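Local coordinates for protein leucine aminopeptidase 2, chloroplastic (Streptomyces sp. BC16019, PDB 5LHJ) that takes part in bottromycin maturation as an M17-family metalloaminopeptidase that binds manganese and probably removes N-terminal residues from peptides, at residues V213-G218 and P237-E242; L222-L227 and R330-T335; R232-P237 and E315-G320; A288-A293 and G483-T488. All coordinates share one frame; numbering follows the deposited sequence. Where two conformers were deposited one is given.

Contact 1 (V213-G218 and P237-E242); sequences VYEGAG and PPRYVE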
loop_
_atom_site.group_PDB
_atom_site.type_symbol
_atom_site.label_atom_id
_atom_site.label_comp_id
_atom_site.label_asym_id
_atom_site.label_seq_id
_atom_site.Cartn_x
_atom_site.Cartn_y
_atom_site.Cartn_z
ATOM N N VAL A 213 30.969 8.128 -32.028
ATOM C CA VAL A 213 29.559 7.995 -31.682
ATOM C C VAL A 213 28.930 6.922 -32.556
ATOM O O VAL A 213 29.031 6.991 -33.785
ATOM C CB VAL A 213 28.807 9.313 -31.898
ATOM C CG1 VAL A 213 27.309 9.127 -31.623
ATOM C CG2 VAL A 213 29.398 10.397 -31.014
ATOM N N TYR A 214 28.300 5.937 -31.925
ATOM C CA TYR A 214 27.668 4.831 -32.628
ATOM C C TYR A 214 26.147 4.961 -32.507
ATOM O O TYR A 214 25.615 5.206 -31.419
ATOM C CB TYR A 214 28.143 3.495 -32.075
ATOM C CG TYR A 214 29.628 3.256 -32.266
ATOM C CD1 TYR A 214 30.547 3.712 -31.330
ATOM C CD2 TYR A 214 30.116 2.575 -33.388
ATOM C CE1 TYR A 214 31.907 3.499 -31.486
ATOM C CE2 TYR A 214 31.487 2.359 -33.560
ATOM C CZ TYR A 214 32.376 2.827 -32.602
ATOM O OH TYR A 214 33.734 2.636 -32.731
ATOM N N GLU A 215 25.477 4.822 -33.649
ATOM C CA GLU A 215 24.035 4.996 -33.758
ATOM C C GLU A 215 23.511 4.087 -34.855
ATOM O O GLU A 215 24.259 3.727 -35.759
ATOM C CB GLU A 215 23.706 6.461 -34.085
ATOM C CG GLU A 215 24.359 7.003 -35.358
ATOM C CD GLU A 215 24.160 8.501 -35.556
ATOM O OE1 GLU A 215 23.067 8.916 -36.005
ATOM O OE2 GLU A 215 25.102 9.278 -35.275
ATOM N N GLY A 216 22.234 3.721 -34.772
ATOM C CA GLY A 216 21.577 2.956 -35.836
ATOM C C GLY A 216 22.306 1.663 -36.178
ATOM O O GLY A 216 22.674 0.895 -35.286
ATOM N N ALA A 217 22.541 1.440 -37.471
ATOM C CA ALA A 217 23.206 0.216 -37.936
ATOM C C ALA A 217 24.645 0.067 -37.419
ATOM O O ALA A 217 25.087 -1.049 -37.127
ATOM C CB ALA A 217 23.189 0.151 -39.460
ATOM N N GLY A 218 25.370 1.181 -37.302
ATOM C CA GLY A 218 26.721 1.155 -36.743
ATOM C C GLY A 218 26.722 0.713 -35.283
ATOM O O GLY A 218 27.644 0.021 -34.839
ATOM N N PRO A 237 16.172 7.054 -29.880
ATOM C CA PRO A 237 17.043 5.913 -30.122
ATOM C C PRO A 237 18.265 5.944 -29.184
ATOM O O PRO A 237 18.700 7.028 -28.804
ATOM C CB PRO A 237 17.476 6.120 -31.577
ATOM C CG PRO A 237 17.479 7.594 -31.732
ATOM C CD PRO A 237 16.282 8.062 -30.953
ATOM N N PRO A 238 18.831 4.777 -28.850
ATOM C CA PRO A 238 20.025 4.758 -28.003
ATOM C C PRO A 238 21.280 5.186 -28.768
ATOM O O PRO A 238 21.255 5.306 -30.005
ATOM C CB PRO A 238 20.117 3.296 -27.563
ATOM C CG PRO A 238 19.495 2.537 -28.696
ATOM C CD PRO A 238 18.386 3.417 -29.205
ATOM N N ARG A 239 22.332 5.478 -28.011
ATOM C CA ARG A 239 23.644 5.862 -28.547
ATOM C C ARG A 239 24.700 5.158 -27.726
ATOM O O ARG A 239 24.482 4.839 -26.549
ATOM C CB ARG A 239 23.859 7.383 -28.444
ATOM C CG ARG A 239 22.931 8.237 -29.299
ATOM C CD ARG A 239 23.310 8.142 -30.773
ATOM N NE ARG A 239 22.503 8.979 -31.675
ATOM C CZ ARG A 239 21.412 8.593 -32.336
ATOM N NH1 ARG A 239 20.898 7.365 -32.193
ATOM N NH2 ARG A 239 20.823 9.443 -33.175
ATOM N N TYR A 240 25.857 4.930 -28.333
ATOM C CA TYR A 240 27.028 4.488 -27.591
ATOM C C TYR A 240 28.199 5.359 -28.001
ATOM O O TYR A 240 28.448 5.525 -29.206
ATOM C CB TYR A 240 27.327 3.019 -27.876
ATOM C CG TYR A 240 28.554 2.511 -27.195
ATOM C CD1 TYR A 240 28.598 2.371 -25.806
ATOM C CD2 TYR A 240 29.685 2.162 -27.930
ATOM C CE1 TYR A 240 29.743 1.910 -25.168
ATOM C CE2 TYR A 240 30.830 1.690 -27.308
ATOM C CZ TYR A 240 30.858 1.559 -25.930
ATOM O OH TYR A 240 31.995 1.084 -25.317
ATOM N N VAL A 241 28.905 5.902 -27.008
ATOM C CA VAL A 241 30.008 6.842 -27.258
ATOM C C VAL A 241 31.289 6.335 -26.599
ATOM O O VAL A 241 31.286 5.921 -25.431
ATOM C CB VAL A 241 29.683 8.275 -26.763
ATOM C CG1 VAL A 241 30.797 9.253 -27.158
ATOM C CG2 VAL A 241 28.361 8.742 -27.349
ATOM N N GLU A 242 32.390 6.380 -27.349
ATOM C CA GLU A 242 33.711 6.112 -26.787
ATOM C C GLU A 242 34.554 7.375 -26.919
ATOM O O GLU A 242 34.597 7.999 -27.986
ATOM C CB GLU A 242 34.374 4.883 -27.429
ATOM C CG GLU A 242 33.819 3.590 -26.843
ATOM C CD GLU A 242 34.371 2.306 -27.439
ATOM O OE1 GLU A 242 34.997 2.338 -28.523
ATOM O OE2 GLU A 242 34.150 1.240 -26.823
HETATM O O HOH W 1 35.474 3.430 -30.954
HETATM O O HOH W 2 20.523 3.937 -32.387
#

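Contact 2 (L222-L227 and R330-T335); sequences LGLTGL and RHLDGT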
loop_
_atom_site.group_PDB
_atom_site.type_symbol
_atom_site.label_atom_id
_atom_site.label_comp_id
_atom_site.label_asym_id
_atom_site.label_seq_id
_atom_site.Cartn_x
_atom_site.Cartn_y
_atom_site.Cartn_z
ATOM N N LEU A 222 28.015 -3.478 -33.053
ATOM C CA LEU A 222 28.839 -3.674 -31.862
ATOM C C LEU A 222 28.312 -4.775 -30.956
ATOM O O LEU A 222 29.052 -5.270 -30.120
ATOM C CB LEU A 222 28.972 -2.378 -31.064
ATOM C CG LEU A 222 29.512 -1.157 -31.797
ATOM C CD1 LEU A 222 29.742 -0.044 -30.782
ATOM C CD2 LEU A 222 30.790 -1.482 -32.555
ATOM N N GLY A 223 27.054 -5.169 -31.127
ATOM C CA GLY A 223 26.499 -6.293 -30.366
ATOM C C GLY A 223 26.212 -5.975 -28.903
ATOM O O GLY A 223 26.224 -6.886 -28.053
ATOM N N LEU A 224 25.940 -4.702 -28.613
ATOM C CA LEU A 224 25.590 -4.256 -27.252
ATOM C C LEU A 224 24.090 -4.499 -27.054
ATOM O O LEU A 224 23.274 -3.571 -27.072
ATOM C CB LEU A 224 25.961 -2.780 -27.050
ATOM C CG LEU A 224 27.428 -2.406 -27.338
ATOM C CD1 LEU A 224 27.683 -0.922 -27.157
ATOM C CD2 LEU A 224 28.391 -3.210 -26.486
ATOM N N THR A 225 23.754 -5.773 -26.858
ATOM C CA THR A 225 22.371 -6.254 -26.881
ATOM C C THR A 225 21.534 -5.684 -25.754
ATOM O O THR A 225 20.358 -5.395 -25.937
ATOM C CB THR A 225 22.309 -7.791 -26.773
ATOM O OG1 THR A 225 23.307 -8.371 -27.624
ATOM C CG2 THR A 225 20.936 -8.305 -27.168
ATOM N N GLY A 226 22.147 -5.546 -24.583
ATOM C CA GLY A 226 21.444 -5.001 -23.424
ATOM C C GLY A 226 21.000 -3.568 -23.665
ATOM O O GLY A 226 19.849 -3.212 -23.419
ATOM N N LEU A 227 21.914 -2.750 -24.183
ATOM C CA LEU A 227 21.613 -1.356 -24.514
ATOM C C LEU A 227 20.456 -1.234 -25.517
ATOM O O LEU A 227 19.519 -0.465 -25.293
ATOM C CB LEU A 227 22.867 -0.660 -25.065
ATOM C CG LEU A 227 22.691 0.758 -25.624
ATOM C CD1 LEU A 227 22.186 1.729 -24.570
ATOM C CD2 LEU A 227 24.026 1.228 -26.184
ATOM N N ARG A 330 20.647 -12.067 -24.980
ATOM C CA ARG A 330 21.895 -12.767 -25.285
ATOM C C ARG A 330 22.996 -11.722 -25.469
ATOM O O ARG A 330 22.977 -10.947 -26.427
ATOM C CB ARG A 330 21.727 -13.624 -26.547
ATOM C CG ARG A 330 22.999 -14.264 -27.106
ATOM C CD ARG A 330 23.214 -15.713 -26.734
ATOM N NE ARG A 330 22.022 -16.563 -26.858
ATOM C CZ ARG A 330 21.973 -17.843 -26.483
ATOM N NH1 ARG A 330 23.055 -18.450 -25.990
ATOM N NH2 ARG A 330 20.831 -18.523 -26.592
ATOM N N HIS A 331 23.965 -11.741 -24.559
ATOM C CA HIS A 331 24.986 -10.702 -24.487
ATOM C C HIS A 331 26.129 -10.936 -25.466
ATOM O O HIS A 331 26.217 -11.998 -26.113
ATOM C CB HIS A 331 25.532 -10.602 -23.056
ATOM C CG HIS A 331 24.527 -10.107 -22.065
ATOM N ND1 HIS A 331 24.150 -8.784 -21.976
ATOM C CD2 HIS A 331 23.825 -10.761 -21.112
ATOM C CE1 HIS A 331 23.256 -8.647 -21.012
ATOM N NE2 HIS A 331 23.040 -9.831 -20.477
ATOM N N LEU A 332 27.009 -9.939 -25.550
ATOM C CA LEU A 332 28.205 -9.969 -26.418
ATOM C C LEU A 332 29.167 -11.139 -26.139
ATOM O O LEU A 332 29.869 -11.585 -27.061
ATOM C CB LEU A 332 28.952 -8.628 -26.280
ATOM C CG LEU A 332 30.198 -8.354 -27.137
ATOM C CD1 LEU A 332 29.849 -8.422 -28.606
ATOM C CD2 LEU A 332 30.745 -6.971 -26.804
ATOM N N ASP A 333 29.207 -11.631 -24.900
ATOM C CA ASP A 333 30.022 -12.794 -24.526
ATOM C C ASP A 333 29.298 -14.143 -24.696
ATOM O O ASP A 333 29.839 -15.176 -24.309
ATOM C CB ASP A 333 30.578 -12.668 -23.096
ATOM C CG ASP A 333 29.494 -12.722 -22.005
ATOM O OD1 ASP A 333 28.294 -12.797 -22.313
ATOM O OD2 ASP A 333 29.875 -12.669 -20.821
ATOM N N GLY A 334 28.097 -14.127 -25.268
ATOM C CA GLY A 334 27.303 -15.332 -25.479
ATOM C C GLY A 334 26.446 -15.783 -24.308
ATOM O O GLY A 334 25.632 -16.707 -24.473
ATOM N N THR A 335 26.589 -15.155 -23.137
ATOM C CA THR A 335 25.791 -15.532 -21.966
ATOM C C THR A 335 24.444 -14.825 -21.996
ATOM O O THR A 335 24.256 -13.854 -22.724
ATOM C CB THR A 335 26.505 -15.242 -20.625
ATOM O OG1 THR A 335 26.639 -13.826 -20.406
ATOM C CG2 THR A 335 27.857 -15.888 -20.588
#

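Contact 3 (R232-P237 and E315-G320); sequences RGSAEP and ENMPDG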
loop_
_atom_site.group_PDB
_atom_site.type_symbol
_atom_site.label_atom_id
_atom_site.label_comp_id
_atom_site.label_asym_id
_atom_site.label_seq_id
_atom_site.Cartn_x
_atom_site.Cartn_y
_atom_site.Cartn_z
ATOM N N ARG A 232 14.759 0.219 -26.526
ATOM C CA ARG A 232 13.836 0.149 -27.663
ATOM C C ARG A 232 12.433 0.718 -27.433
ATOM O O ARG A 232 11.808 1.184 -28.388
ATOM C CB ARG A 232 13.735 -1.269 -28.205
ATOM C CG ARG A 232 12.882 -2.224 -27.419
ATOM C CD ARG A 232 12.643 -3.471 -28.260
ATOM N NE ARG A 232 11.753 -4.434 -27.625
ATOM C CZ ARG A 232 12.115 -5.319 -26.697
ATOM N NH1 ARG A 232 13.372 -5.359 -26.228
ATOM N NH2 ARG A 232 11.212 -6.172 -26.230
ATOM N N GLY A 233 11.926 0.667 -26.198
ATOM C CA GLY A 233 10.572 1.191 -25.927
ATOM C C GLY A 233 10.420 2.686 -26.203
ATOM O O GLY A 233 9.399 3.151 -26.728
ATOM N N SER A 234 11.454 3.442 -25.845
ATOM C CA SER A 234 11.483 4.881 -26.035
ATOM C C SER A 234 11.396 5.297 -27.498
ATOM O O SER A 234 11.912 4.617 -28.370
ATOM C CB SER A 234 12.775 5.448 -25.439
ATOM O OG SER A 234 12.843 6.852 -25.626
ATOM N N ALA A 235 10.754 6.434 -27.744
ATOM C CA ALA A 235 10.816 7.114 -29.050
ATOM C C ALA A 235 12.235 7.604 -29.377
ATOM O O ALA A 235 12.560 7.801 -30.555
ATOM C CB ALA A 235 9.853 8.293 -29.085
ATOM N N GLU A 236 13.063 7.821 -28.356
ATOM C CA GLU A 236 14.457 8.245 -28.575
ATOM C C GLU A 236 15.358 7.030 -28.814
ATOM O O GLU A 236 15.317 6.054 -28.053
ATOM C CB GLU A 236 14.966 9.064 -27.384
ATOM C CG GLU A 236 14.250 10.378 -27.174
ATOM C CD GLU A 236 14.482 11.369 -28.296
ATOM O OE1 GLU A 236 15.554 11.310 -28.938
ATOM O OE2 GLU A 236 13.598 12.208 -28.542
ATOM N N PRO A 237 16.172 7.054 -29.880
ATOM C CA PRO A 237 17.043 5.913 -30.122
ATOM C C PRO A 237 18.265 5.944 -29.184
ATOM O O PRO A 237 18.700 7.028 -28.804
ATOM C CB PRO A 237 17.476 6.120 -31.577
ATOM C CG PRO A 237 17.479 7.594 -31.732
ATOM C CD PRO A 237 16.282 8.062 -30.953
ATOM N N GLU A 315 17.014 5.803 -23.057
ATOM C CA GLU A 315 15.866 5.996 -22.166
ATOM C C GLU A 315 15.220 4.642 -21.864
ATOM O O GLU A 315 15.224 3.766 -22.711
ATOM C CB GLU A 315 14.802 6.892 -22.786
ATOM C CG GLU A 315 15.166 8.349 -23.003
ATOM C CD GLU A 315 13.965 9.190 -23.427
ATOM O OE1 GLU A 315 12.957 8.627 -23.930
ATOM O OE2 GLU A 315 14.017 10.428 -23.268
ATOM N N ASN A 316 14.673 4.487 -20.661
ATOM C CA ASN A 316 13.888 3.305 -20.281
ATOM C C ASN A 316 12.418 3.738 -20.132
ATOM O O ASN A 316 12.061 4.385 -19.144
ATOM C CB ASN A 316 14.431 2.731 -18.965
ATOM C CG ASN A 316 13.793 1.395 -18.580
ATOM O OD1 ASN A 316 13.248 0.688 -19.417
ATOM N ND2 ASN A 316 13.883 1.046 -17.311
ATOM N N MET A 317 11.582 3.410 -21.121
ATOM C CA MET A 317 10.194 3.893 -21.190
ATOM C C MET A 317 9.209 2.738 -21.369
ATOM O O MET A 317 9.557 1.740 -21.986
ATOM C CB MET A 317 10.028 4.846 -22.392
ATOM C CG MET A 317 10.794 6.160 -22.328
ATOM S SD MET A 317 10.010 7.310 -21.192
ATOM C CE MET A 317 8.954 8.269 -22.267
ATOM N N PRO A 318 7.969 2.880 -20.854
ATOM C CA PRO A 318 6.919 1.929 -21.216
ATOM C C PRO A 318 6.361 2.273 -22.605
ATOM O O PRO A 318 6.319 3.448 -22.997
ATOM C CB PRO A 318 5.863 2.166 -20.136
ATOM C CG PRO A 318 5.954 3.635 -19.886
ATOM C CD PRO A 318 7.407 4.029 -20.123
ATOM N N ASP A 319 5.931 1.252 -23.335
ATOM C CA ASP A 319 5.561 1.406 -24.741
ATOM C C ASP A 319 5.098 0.057 -25.244
ATOM O O ASP A 319 5.453 -0.983 -24.668
ATOM C CB ASP A 319 6.782 1.825 -25.571
ATOM C CG ASP A 319 6.413 2.224 -26.978
ATOM O OD1 ASP A 319 5.845 3.319 -27.127
ATOM O OD2 ASP A 319 6.704 1.445 -27.926
ATOM N N GLY A 320 4.323 0.070 -26.316
ATOM C CA GLY A 320 3.923 -1.161 -26.986
ATOM C C GLY A 320 5.058 -2.044 -27.469
ATOM O O GLY A 320 4.853 -3.253 -27.656
HETATM O O HOH W 3 9.031 1.026 -29.359
HETATM O O HOH W 4 12.977 2.295 -23.531
HETATM O O HOH W 5 16.496 4.876 -25.813
#

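Contact 4 (A288-A293 and G483-T488); sequences AAAVVA and GFAVRT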
loop_
_atom_site.group_PDB
_atom_site.type_symbol
_atom_site.label_atom_id
_atom_site.label_comp_id
_atom_site.label_asym_id
_atom_site.label_seq_id
_atom_site.Cartn_x
_atom_site.Cartn_y
_atom_site.Cartn_z
ATOM N N ALA A 288 27.560 8.329 -16.281
ATOM C CA ALA A 288 28.058 8.845 -17.563
ATOM C C ALA A 288 28.520 10.297 -17.426
ATOM O O ALA A 288 29.570 10.669 -17.977
ATOM C CB ALA A 288 26.993 8.726 -18.645
ATOM N N ALA A 289 27.766 11.119 -16.693
ATOM C CA ALA A 289 28.160 12.507 -16.450
ATOM C C ALA A 289 29.515 12.596 -15.742
ATOM O O ALA A 289 30.354 13.432 -16.106
ATOM C CB ALA A 289 27.108 13.253 -15.637
ATOM N N ALA A 290 29.718 11.760 -14.734
ATOM C CA ALA A 290 30.964 11.766 -13.971
ATOM C C ALA A 290 32.156 11.347 -14.834
ATOM O O ALA A 290 33.233 11.969 -14.774
ATOM C CB ALA A 290 30.862 10.868 -12.746
ATOM N N VAL A 291 31.949 10.328 -15.657
ATOM C CA VAL A 291 32.994 9.819 -16.546
ATOM C C VAL A 291 33.362 10.851 -17.611
ATOM O O VAL A 291 34.557 11.119 -17.834
ATOM C CB VAL A 291 32.600 8.463 -17.177
ATOM C CG1 VAL A 291 33.570 8.035 -18.288
ATOM C CG2 VAL A 291 32.546 7.377 -16.105
ATOM N N VAL A 292 32.352 11.440 -18.249
ATOM C CA VAL A 292 32.599 12.467 -19.271
ATOM C C VAL A 292 33.376 13.645 -18.668
ATOM O O VAL A 292 34.365 14.119 -19.248
ATOM C CB VAL A 292 31.279 12.954 -19.908
ATOM C CG1 VAL A 292 31.483 14.201 -20.759
ATOM C CG2 VAL A 292 30.643 11.832 -20.733
ATOM N N ALA A 293 32.921 14.114 -17.512
ATOM C CA ALA A 293 33.532 15.262 -16.869
ATOM C C ALA A 293 34.986 14.980 -16.467
ATOM O O ALA A 293 35.865 15.822 -16.717
ATOM C CB ALA A 293 32.709 15.716 -15.664
ATOM N N GLY A 483 27.322 16.184 -9.234
ATOM C CA GLY A 483 28.592 15.836 -9.860
ATOM C C GLY A 483 29.442 14.886 -9.024
ATOM O O GLY A 483 30.658 14.815 -9.188
ATOM N N PHE A 484 28.789 14.150 -8.122
ATOM C CA PHE A 484 29.464 13.185 -7.261
ATOM C C PHE A 484 30.280 12.191 -8.087
ATOM O O PHE A 484 29.827 11.738 -9.140
ATOM C CB PHE A 484 28.449 12.420 -6.410
ATOM C CG PHE A 484 29.072 11.555 -5.347
ATOM C CD1 PHE A 484 29.419 12.093 -4.122
ATOM C CD2 PHE A 484 29.287 10.200 -5.566
ATOM C CE1 PHE A 484 29.968 11.297 -3.127
ATOM C CE2 PHE A 484 29.853 9.400 -4.581
ATOM C CZ PHE A 484 30.190 9.964 -3.358
ATOM N N ALA A 485 31.490 11.921 -7.591
ATOM C CA ALA A 485 32.484 10.978 -8.125
ATOM C C ALA A 485 33.446 11.559 -9.164
ATOM O O ALA A 485 34.472 10.945 -9.453
ATOM C CB ALA A 485 31.852 9.684 -8.637
ATOM N N VAL A 486 33.154 12.750 -9.703
ATOM C CA VAL A 486 34.086 13.395 -10.637
ATOM C C VAL A 486 35.459 13.579 -9.985
ATOM O O VAL A 486 36.482 13.156 -10.532
ATOM C CB VAL A 486 33.559 14.752 -11.166
ATOM C CG1 VAL A 486 34.630 15.477 -11.975
ATOM C CG2 VAL A 486 32.319 14.542 -12.033
ATOM N N ARG A 487 35.474 14.173 -8.808
ATOM C CA ARG A 487 36.739 14.458 -8.158
ATOM C C ARG A 487 37.433 13.200 -7.614
ATOM O O ARG A 487 38.665 13.107 -7.671
ATOM C CB ARG A 487 36.565 15.553 -7.112
ATOM C CG ARG A 487 36.453 16.909 -7.802
ATOM C CD ARG A 487 36.146 18.031 -6.841
ATOM N NE ARG A 487 34.766 17.860 -6.431
ATOM C CZ ARG A 487 34.306 17.762 -5.193
ATOM N NH1 ARG A 487 35.082 17.925 -4.126
ATOM N NH2 ARG A 487 33.005 17.566 -5.035
ATOM N N THR A 488 36.664 12.216 -7.153
ATOM C CA THR A 488 37.236 10.902 -6.821
ATOM C C THR A 488 37.915 10.251 -8.038
ATOM O O THR A 488 39.031 9.748 -7.931
ATOM C CB THR A 488 36.190 9.949 -6.201
ATOM O OG1 THR A 488 35.739 10.496 -4.960
ATOM C CG2 THR A 488 36.775 8.567 -5.948
#

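Contact 1 (V213-G218 and P237-E242)
Y214 and Y240 are paired as antiparallel strand neighbours, and this is the tight part of the contact. Y214 N donates to Y240 O at 2.8 Å, and Y240 N returns a bond to Y214 O at 3.1 Å. CG of Y214 lies anti to its carbonyl carbon (chi1 -63°), and the two tyrosines run side by side, with Y214 CD1 3.8 Å from Y240 CD2. On the other sheet face the pair V213 and V241 meets through CG2 to CG2 at 4.2 Å. The solvent side is looser. There E215 CB sits 3.3 Å above one face of the R239 guanidinium, offset toward its rim, whereas E215 OE1 stays 3.6 Å from R239 NH2 and well out of that plane, a long pairing of charges alone. R239 NH1 donates to P238 O at 3.0 Å. An alanine at R239 would probably leave the E215 carboxylate without this distant opposite charge and P238 O without the NH1 donor. Waters link Y214 OH to E242 OE1, and G216 N to P238 O. Helix 193-207 packs on the valines, helix 345-358 touches the tyrosines through R356, and strand 306-316 bonds to strand 239-245 through L311 and L313.

Contact 2 (L222-L227 and R330-T335)
T225 and L332 reach across the contact because of their first torsions. In T225, OG1 is anti to the carbonyl carbon (chi1 -44°), which puts the hydroxyl in front of the R330 carbonyl; in L332, CG is anti to the backbone N (chi1 -177°), extending toward L222 and G223. T225 OG1 donates to R330 O at 2.9 Å, arriving at a C=O...donor angle of 153° and slightly out of the carbonyl plane, though T225 was modelled in two conformers and the bond belongs to the one described. The methyl of T225 also borders that oxygen, with CG2 3.4 Å from R330 O. L332 lies against main chain: its CD1 is 3.6 Å from L222 O and its CB 3.7 Å from G223 O. G223 leaves helix 216-220 with positive phi, L224 is the N-cap of helix 225-231, and facing them is a type I turn, H331 to G334, in the loop joining strands 328-330 and 336-338. A CB on G223 would come to 3.2 Å from L332 CD1. An Asx turn overlaps its end, where D333 OD1 accepts from T335 N at 3.0 Å and from T335 OG1 at 2.7 Å. D352 of helix 345-358 holds both segments, bonding G226 N, L332 N and H331 ND1, while H331 NE2 is hydrogen-bonded to T337 OG1. R330 packs on E144 of the second subunit.

Contact 3 (R232-P237 and E315-G320)
The E315 carboxylate has E236 CG over one face, 3.9 Å from OE1 and equally 3.9 Å from OE2, and the E236 carboxylate is turned 69° to it. From that same side, tilted out of the plane, S234 OG donates to E315 OE1; at 2.5 Å the bond is very short, and the exact length deserves little weight. The D319 carboxylate is approached over a face too: G233 O stands above its carbon, 3.1 Å from D319 CG, with both carboxylate oxygens farther off. S234 has OG anti to its backbone N (chi1 179°), where the hydroxyl also accepts from E236 N at 2.9 Å (N-H...O 152°). Its CB rests 3.8 Å from M317 CG. G233 comes so close to the other chain segment that a CB there would fall 2.7 Å from M317 O, a clash. Water adds to the joint: one molecule connects S234 N, E315 O and M317 N, and a second connects E236 O with E315 N. E315 OE2 forms a salt bridge with R324 of the third subunit, and D319 OD1 accepts from G320 N of that subunit. A leucine at E315 would probably leave the S234 hydroxyl without its acceptor and R324 of the third subunit without this counter-charge. The arrangement is an ST turn at S234, in the loop after helix 225-231, latched to the end of strand 306-316 at a subunit interface; next to it N316 ND2 bonds D266, a manganese ligand.

Contact 4 (A288-A293 and G483-T488)
A290 and A293, one turn apart on helix 286-301, face the type II turn G483 to V486 that leads into helix 486-498. The turn is defined by its backbone: V486 N bonds back to G483 O at 3.3 Å, and A485, at the N-cap position, has positive phi (88°). Beyond that, A485 N is held by the carboxylate of E409, which also accepts from T488 OG1. The backbones come close, A290 CA lying 4.8 Å from V486 CA, as the small side chains on the helix permit. Contact between the segments is apolar packing rather than polar bonding. V486 carries most of it, with CG1 anti to the backbone N (chi1 172°) and CG2 beside that nitrogen, where it enters between the two alanines: CG2 is 3.6 Å from A290 CA and 3.8 Å from A293 CB. V486 is also touched by A176, T177 and A180 of helix 164-185, so this one side chain joins three helices in the interior of the catalytic domain. F484 points away and offers only its main chain. Helix 286-301 is itself linked toward the metal site through a backbone bond between A288 and K261, a manganese ligand. At the turn, A290 CB rests 3.9 Å from F484 O and 4.4 Å from A485 CB.

Overall arrangement
From the N terminus, contact 1 opens first, at 213-218, and closes the shortest loop, 18 residues, at 237-242. Within that loop contacts 2 and 3 open, at 222-227 and 232-237, so both cross contact 1; contact 3 shares P237 with it. Contact 4 opens at 288-293, in series with contact 1. Contact 3 then closes at 315-320, nested inside contact 2, which closes at 330-335; contact 4 closes last, near the C terminus, crossing both. Contacts 1 and 2 touch where Y240 packs on L222 and L224. Contact 1 pairs strands 210-214 and 239-245; contacts 2 and 3 set the two ends of helix 225-231 against subunit-facing loops; contact 4 joins helices near the chain's centre.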